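Local structure of Hia (Haemophilus influenzae, 1S7M) at residues Val139-Gly151 / Asn155-Ala165. The protein is a trimeric autotransporter adhesin of the bacterial outer membrane that probably recognises host cells, this chain being a binding-domain fragment. Sequence-based numbering, arbitrary orientation.
Sequences VKFKSGNGINVSG and NGRREITFELA
Asn148 and Glu163 face each other as a hydrogen-bonded antiparallel pair, with Asn148 N giving a bond (2.7 Å) to Glu163 O. Ser150 and Thr161 repeat the pattern, the return bond from Thr161 N to Ser150 O also being 2.7 Å, and Ala165 N closes the hairpin's open end on Gly146 O (2.9 Å). Next to these pairs alpha carbons approach carbonyls across the hairpin, as Val149 CA does with Thr161 O; Gly151 CA, beyond Ser150, comes closest, 3.2 Å from Glu159 O.

Apolar packing fills the face carrying Val149, Ile160 and Phe162. With CG1 anti to the backbone N (chi1 -171°), Val149 brings that methyl to Phe162 CE2 (3.7 Å) and Ile160 CG2 (3.8 Å). Phe141, from the preceding strand, adds its CB against Ile160 CG2, and its ring meets Phe141 of the third subunit edge-to-face, while Phe162 meets its counterparts in both other subunits.

Polar side chains occupy the reverse face. The Asn148 amide lies against Ala165, Asn148 ND2 being 3.5 Å from Ala165 CB, and Ser150 OG shares a hydrogen bond with Thr123 OG1 of the second subunit. Backbone bonding thus sets the register of this Trp-ring hairpin, whose apolar face is buried with the trimer's shared aromatic core.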
ATOM      1  N   VAL A 139     -15.473  -0.107   7.895  1.00 18.90           N
ATOM      2  CA  VAL A 139     -16.605   0.681   7.442  1.00 22.30           C
ATOM      3  C   VAL A 139     -17.814  -0.256   7.543  1.00 22.50           C
ATOM      4  O   VAL A 139     -17.806  -1.360   7.005  1.00 22.99           O
ATOM      5  CB  VAL A 139     -16.450   1.145   5.968  1.00 21.94           C
ATOM      6  CG1 VAL A 139     -17.721   1.848   5.517  1.00 20.78           C
ATOM      7  CG2 VAL A 139     -15.258   2.084   5.828  1.00 20.92           C
ATOM      8  N   LYS A 140     -18.844   0.204   8.238  1.00 24.89           N
ATOM      9  CA  LYS A 140     -20.059  -0.573   8.440  1.00 22.86           C
ATOM     10  C   LYS A 140     -21.275   0.131   7.889  1.00 22.74           C
ATOM     11  O   LYS A 140     -21.481   1.308   8.154  1.00 23.43           O
ATOM     12  CB  LYS A 140     -20.264  -0.816   9.944  1.00 26.01           C
ATOM     13  CG  LYS A 140     -21.629  -1.376  10.298  1.00 28.79           C
ATOM     14  CD  LYS A 140     -21.713  -1.700  11.778  1.00 33.94           C
ATOM     15  CE  LYS A 140     -21.369  -3.147  12.038  1.00 35.13           C
ATOM     16  NZ  LYS A 140     -21.795  -3.493  13.440  1.00 40.51           N
ATOM     17  N   PHE A 141     -22.074  -0.586   7.111  1.00 20.55           N
ATOM     18  CA  PHE A 141     -23.293  -0.030   6.566  1.00 24.04           C
ATOM     19  C   PHE A 141     -24.445  -0.566   7.420  1.00 26.71           C
ATOM     20  O   PHE A 141     -24.705  -1.781   7.461  1.00 25.95           O
ATOM     21  CB  PHE A 141     -23.413  -0.424   5.094  1.00 24.07           C
ATOM     22  CG  PHE A 141     -22.260   0.082   4.252  1.00 27.63           C
ATOM     23  CD1 PHE A 141     -21.063  -0.646   4.162  1.00 23.78           C
ATOM     24  CD2 PHE A 141     -22.337   1.330   3.620  1.00 25.54           C
ATOM     25  CE1 PHE A 141     -19.957  -0.132   3.454  1.00 26.77           C
ATOM     26  CE2 PHE A 141     -21.236   1.848   2.915  1.00 28.22           C
ATOM     27  CZ  PHE A 141     -20.042   1.116   2.833  1.00 25.29           C
ATOM     28  N   LYS A 142     -25.115   0.349   8.115  1.00 27.97           N
ATOM     29  CA  LYS A 142     -26.179  -0.000   9.031  1.00 29.69           C
ATOM     30  C   LYS A 142     -27.594   0.278   8.587  1.00 31.47           C
ATOM     31  O   LYS A 142     -27.880   1.277   7.922  1.00 32.87           O
ATOM     32  CB  LYS A 142     -25.963   0.692  10.377  1.00 32.03           C
ATOM     33  CG  LYS A 142     -24.504   0.975  10.722  1.00 34.98           C
ATOM     34  CD  LYS A 142     -24.233   0.953  12.228  1.00 35.58           C
ATOM     35  CE  LYS A 142     -25.350   1.603  13.028  1.00 39.48           C
ATOM     36  NZ  LYS A 142     -25.040   1.685  14.489  1.00 41.63           N
ATOM     37  N   SER A 143     -28.484  -0.627   8.973  1.00 30.69           N
ATOM     38  CA  SER A 143     -29.890  -0.483   8.673  1.00 30.48           C
ATOM     39  C   SER A 143     -30.383   0.659   9.551  1.00 30.98           C
ATOM     40  O   SER A 143     -29.867   0.890  10.645  1.00 32.08           O
ATOM     41  CB  SER A 143     -30.639  -1.773   9.028  1.00 31.33           C
ATOM     42  OG  SER A 143     -30.213  -2.845   8.209  1.00 29.92           O
ATOM     43  N   GLY A 144     -31.371   1.382   9.061  1.00 32.77           N
ATOM     44  CA  GLY A 144     -31.923   2.481   9.824  1.00 34.84           C
ATOM     45  C   GLY A 144     -33.421   2.313   9.716  1.00 36.68           C
ATOM     46  O   GLY A 144     -33.889   1.426   8.992  1.00 35.84           O
ATOM     47  N   ASN A 145     -34.179   3.159  10.405  1.00 37.75           N
ATOM     48  CA  ASN A 145     -35.621   3.020  10.368  1.00 37.80           C
ATOM     49  C   ASN A 145     -36.204   2.900   8.964  1.00 37.01           C
ATOM     50  O   ASN A 145     -36.056   3.793   8.125  1.00 36.99           O
ATOM     51  CB  ASN A 145     -36.309   4.167  11.112  1.00 40.56           C
ATOM     52  CG  ASN A 145     -37.821   4.006  11.127  1.00 43.59           C
ATOM     53  OD1 ASN A 145     -38.547   4.749  10.466  1.00 44.39           O
ATOM     54  ND2 ASN A 145     -38.298   3.005  11.863  1.00 44.66           N
ATOM     55  N   GLY A 146     -36.864   1.770   8.730  1.00 35.50           N
ATOM     56  CA  GLY A 146     -37.499   1.505   7.460  1.00 32.06           C
ATOM     57  C   GLY A 146     -36.618   0.938   6.379  1.00 31.78           C
ATOM     58  O   GLY A 146     -37.117   0.604   5.306  1.00 31.59           O
ATOM     59  N   ILE A 147     -35.312   0.828   6.627  1.00 31.53           N
ATOM     60  CA  ILE A 147     -34.420   0.300   5.596  1.00 30.75           C
ATOM     61  C   ILE A 147     -33.539  -0.815   6.131  1.00 29.79           C
ATOM     62  O   ILE A 147     -32.951  -0.690   7.201  1.00 29.09           O
ATOM     63  CB  ILE A 147     -33.532   1.414   5.021  1.00 31.03           C
ATOM     64  CG1 ILE A 147     -34.412   2.539   4.458  1.00 31.58           C
ATOM     65  CG2 ILE A 147     -32.632   0.855   3.936  1.00 30.95           C
ATOM     66  CD1 ILE A 147     -33.623   3.684   3.801  1.00 30.69           C
ATOM     67  N   ASN A 148     -33.475  -1.926   5.406  1.00 30.79           N
ATOM     68  CA  ASN A 148     -32.640  -3.033   5.851  1.00 31.94           C
ATOM     69  C   ASN A 148     -31.386  -3.129   5.005  1.00 29.16           C
ATOM     70  O   ASN A 148     -31.452  -3.268   3.792  1.00 27.84           O
ATOM     71  CB  ASN A 148     -33.401  -4.365   5.822  1.00 35.31           C
ATOM     72  CG  ASN A 148     -34.360  -4.514   7.002  1.00 39.39           C
ATOM     73  OD1 ASN A 148     -34.126  -3.961   8.092  1.00 38.83           O
ATOM     74  ND2 ASN A 148     -35.439  -5.278   6.796  1.00 40.58           N
ATOM     75  N   VAL A 149     -30.244  -3.044   5.670  1.00 27.85           N
ATOM     76  CA  VAL A 149     -28.958  -3.080   4.983  1.00 28.85           C
ATOM     77  C   VAL A 149     -28.211  -4.381   5.287  1.00 26.88           C
ATOM     78  O   VAL A 149     -27.836  -4.632   6.433  1.00 28.21           O
ATOM     79  CB  VAL A 149     -28.086  -1.864   5.411  1.00 26.29           C
ATOM     80  CG1 VAL A 149     -26.858  -1.782   4.553  1.00 26.53           C
ATOM     81  CG2 VAL A 149     -28.904  -0.587   5.323  1.00 27.40           C
ATOM     82  N   SER A 150     -27.982  -5.191   4.256  1.00 26.78           N
ATOM     83  CA  SER A 150     -27.293  -6.479   4.443  1.00 28.12           C
ATOM     84  C   SER A 150     -26.143  -6.705   3.476  1.00 27.04           C
ATOM     85  O   SER A 150     -26.134  -6.157   2.370  1.00 25.36           O
ATOM     86  CB  SER A 150     -28.286  -7.647   4.299  1.00 25.34           C
ATOM     87  OG  SER A 150     -28.780  -7.710   2.970  1.00 26.19           O
ATOM     88  N   GLY A 151     -25.193  -7.543   3.898  1.00 29.03           N
ATOM     89  CA  GLY A 151     -24.033  -7.844   3.065  1.00 31.39           C
ATOM     90  C   GLY A 151     -23.853  -9.331   2.755  1.00 33.63           C
ATOM     91  O   GLY A 151     -24.448 -10.197   3.410  1.00 32.99           O
ATOM     92  N   ASN A 155     -19.651 -14.152  -5.912  1.00 35.96           N
ATOM     93  CA  ASN A 155     -18.813 -14.131  -7.108  1.00 35.86           C
ATOM     94  C   ASN A 155     -17.649 -13.161  -6.932  1.00 33.87           C
ATOM     95  O   ASN A 155     -17.342 -12.388  -7.827  1.00 33.06           O
ATOM     96  CB  ASN A 155     -19.615 -13.719  -8.345  1.00 39.49           C
ATOM     97  CG  ASN A 155     -20.721 -14.699  -8.679  1.00 42.07           C
ATOM     98  OD1 ASN A 155     -20.498 -15.906  -8.746  1.00 41.94           O
ATOM     99  ND2 ASN A 155     -21.923 -14.179  -8.896  1.00 44.78           N
ATOM    100  N   GLY A 156     -17.025 -13.211  -5.762  1.00 32.05           N
ATOM    101  CA  GLY A 156     -15.891 -12.361  -5.476  1.00 32.83           C
ATOM    102  C   GLY A 156     -16.239 -10.999  -4.894  1.00 32.13           C
ATOM    103  O   GLY A 156     -15.497 -10.451  -4.073  1.00 31.38           O
ATOM    104  N   ARG A 157     -17.379 -10.461  -5.302  1.00 31.02           N
ATOM    105  CA  ARG A 157     -17.797  -9.146  -4.835  1.00 29.83           C
ATOM    106  C   ARG A 157     -18.375  -9.041  -3.415  1.00 29.57           C
ATOM    107  O   ARG A 157     -19.216  -9.850  -2.996  1.00 29.77           O
ATOM    108  CB  ARG A 157     -18.809  -8.554  -5.814  1.00 28.80           C
ATOM    109  CG  ARG A 157     -18.339  -8.467  -7.259  1.00 31.01           C
ATOM    110  CD  ARG A 157     -19.392  -7.791  -8.130  1.00 33.12           C
ATOM    111  NE  ARG A 157     -19.041  -7.790  -9.552  1.00 38.28           N
ATOM    112  CZ  ARG A 157     -19.270  -8.806 -10.391  1.00 41.19           C
ATOM    113  NH1 ARG A 157     -19.848  -9.924  -9.961  1.00 39.64           N
ATOM    114  NH2 ARG A 157     -18.942  -8.699 -11.674  1.00 39.95           N
ATOM    115  N   ARG A 158     -17.904  -8.052  -2.664  1.00 26.41           N
ATOM    116  CA  ARG A 158     -18.471  -7.816  -1.366  1.00 25.28           C
ATOM    117  C   ARG A 158     -19.699  -6.972  -1.754  1.00 27.65           C
ATOM    118  O   ARG A 158     -19.587  -5.799  -2.149  1.00 28.51           O
ATOM    119  CB  ARG A 158     -17.529  -7.035  -0.472  1.00 21.10           C
ATOM    120  CG  ARG A 158     -16.342  -7.799   0.035  1.00 20.32           C
ATOM    121  CD  ARG A 158     -15.218  -8.019  -1.012  1.00 21.58           C
ATOM    122  NE  ARG A 158     -14.038  -8.622  -0.378  1.00 22.97           N
ATOM    123  CZ  ARG A 158     -13.555  -9.829  -0.682  1.00 23.59           C
ATOM    124  NH1 ARG A 158     -14.137 -10.544  -1.623  1.00 24.54           N
ATOM    125  NH2 ARG A 158     -12.526 -10.339  -0.015  1.00 23.17           N
ATOM    126  N   GLU A 159     -20.875  -7.584  -1.668  1.00 28.86           N
ATOM    127  CA  GLU A 159     -22.100  -6.910  -2.054  1.00 28.80           C
ATOM    128  C   GLU A 159     -22.930  -6.410  -0.877  1.00 28.96           C
ATOM    129  O   GLU A 159     -23.186  -7.145   0.076  1.00 28.66           O
ATOM    130  CB  GLU A 159     -22.937  -7.833  -2.957  1.00 31.67           C
ATOM    131  CG  GLU A 159     -22.286  -8.158  -4.327  1.00 32.54           C
ATOM    132  CD  GLU A 159     -23.260  -8.805  -5.305  1.00 34.28           C
ATOM    133  OE1 GLU A 159     -23.019  -8.761  -6.531  1.00 33.69           O
ATOM    134  OE2 GLU A 159     -24.276  -9.359  -4.847  1.00 35.99           O
ATOM    135  N   ILE A 160     -23.311  -5.135  -0.929  1.00 27.95           N
ATOM    136  CA  ILE A 160     -24.147  -4.560   0.127  1.00 28.84           C
ATOM    137  C   ILE A 160     -25.502  -4.293  -0.506  1.00 28.33           C
ATOM    138  O   ILE A 160     -25.613  -3.573  -1.512  1.00 26.77           O
ATOM    139  CB  ILE A 160     -23.571  -3.241   0.684  1.00 29.05           C
ATOM    140  CG1 ILE A 160     -22.152  -3.470   1.189  1.00 27.38           C
ATOM    141  CG2 ILE A 160     -24.456  -2.726   1.812  1.00 30.41           C
ATOM    142  CD1 ILE A 160     -22.031  -4.543   2.260  1.00 29.62           C
ATOM    143  N   THR A 161     -26.539  -4.895   0.062  1.00 28.83           N
ATOM    144  CA  THR A 161     -27.877  -4.732  -0.494  1.00 27.79           C
ATOM    145  C   THR A 161     -28.780  -3.861   0.365  1.00 27.67           C
ATOM    146  O   THR A 161     -28.739  -3.932   1.599  1.00 25.28           O
ATOM    147  CB  THR A 161     -28.540  -6.113  -0.734  1.00 28.36           C
ATOM    148  OG1 THR A 161     -27.831  -6.789  -1.772  1.00 28.28           O
ATOM    149  CG2 THR A 161     -29.987  -5.956  -1.177  1.00 27.14           C
ATOM    150  N   PHE A 162     -29.604  -3.057  -0.311  1.00 27.83           N
ATOM    151  CA  PHE A 162     -30.510  -2.119   0.352  1.00 29.41           C
ATOM    152  C   PHE A 162     -31.983  -2.354   0.010  1.00 29.77           C
ATOM    153  O   PHE A 162     -32.371  -2.299  -1.151  1.00 30.05           O
ATOM    154  CB  PHE A 162     -30.123  -0.678  -0.029  1.00 27.41           C
ATOM    155  CG  PHE A 162     -28.704  -0.324   0.314  1.00 25.14           C
ATOM    156  CD1 PHE A 162     -27.650  -0.776  -0.475  1.00 23.15           C
ATOM    157  CD2 PHE A 162     -28.421   0.416   1.459  1.00 23.97           C
ATOM    158  CE1 PHE A 162     -26.321  -0.494  -0.124  1.00 24.95           C
ATOM    159  CE2 PHE A 162     -27.097   0.707   1.830  1.00 22.05           C
ATOM    160  CZ  PHE A 162     -26.043   0.251   1.037  1.00 24.48           C
ATOM    161  N   GLU A 163     -32.806  -2.590   1.027  1.00 31.61           N
ATOM    162  CA  GLU A 163     -34.226  -2.820   0.785  1.00 34.87           C
ATOM    163  C   GLU A 163     -35.107  -2.234   1.883  1.00 34.92           C
ATOM    164  O   GLU A 163     -34.670  -2.053   3.025  1.00 34.98           O
ATOM    165  CB  GLU A 163     -34.498  -4.327   0.691  1.00 37.50           C
ATOM    166  CG  GLU A 163     -34.140  -5.050   1.985  1.00 42.99           C
ATOM    167  CD  GLU A 163     -34.370  -6.556   1.930  1.00 47.70           C
ATOM    168  OE1 GLU A 163     -34.024  -7.181   0.898  1.00 48.60           O
ATOM    169  OE2 GLU A 163     -34.881  -7.111   2.935  1.00 49.02           O
ATOM    170  N   LEU A 164     -36.361  -1.954   1.533  1.00 36.59           N
ATOM    171  CA  LEU A 164     -37.323  -1.431   2.500  1.00 38.40           C
ATOM    172  C   LEU A 164     -37.551  -2.525   3.527  1.00 39.36           C
ATOM    173  O   LEU A 164     -37.558  -3.699   3.178  1.00 40.35           O
ATOM    174  CB  LEU A 164     -38.652  -1.120   1.813  1.00 37.15           C
ATOM    175  CG  LEU A 164     -38.627  -0.020   0.747  1.00 39.66           C
ATOM    176  CD1 LEU A 164     -39.959   0.005  -0.011  1.00 39.87           C
ATOM    177  CD2 LEU A 164     -38.354   1.321   1.415  1.00 38.28           C
ATOM    178  N   ALA A 165     -37.725  -2.148   4.787  1.00 40.92           N
ATOM    179  CA  ALA A 165     -37.973  -3.127   5.839  1.00 44.01           C
ATOM    180  C   ALA A 165     -39.448  -3.546   5.802  1.00 46.93           C
ATOM    181  O   ALA A 165     -40.167  -3.079   4.889  1.00 47.93           O
ATOM    182  CB  ALA A 165     -37.636  -2.538   7.202  1.00 42.26           C
TER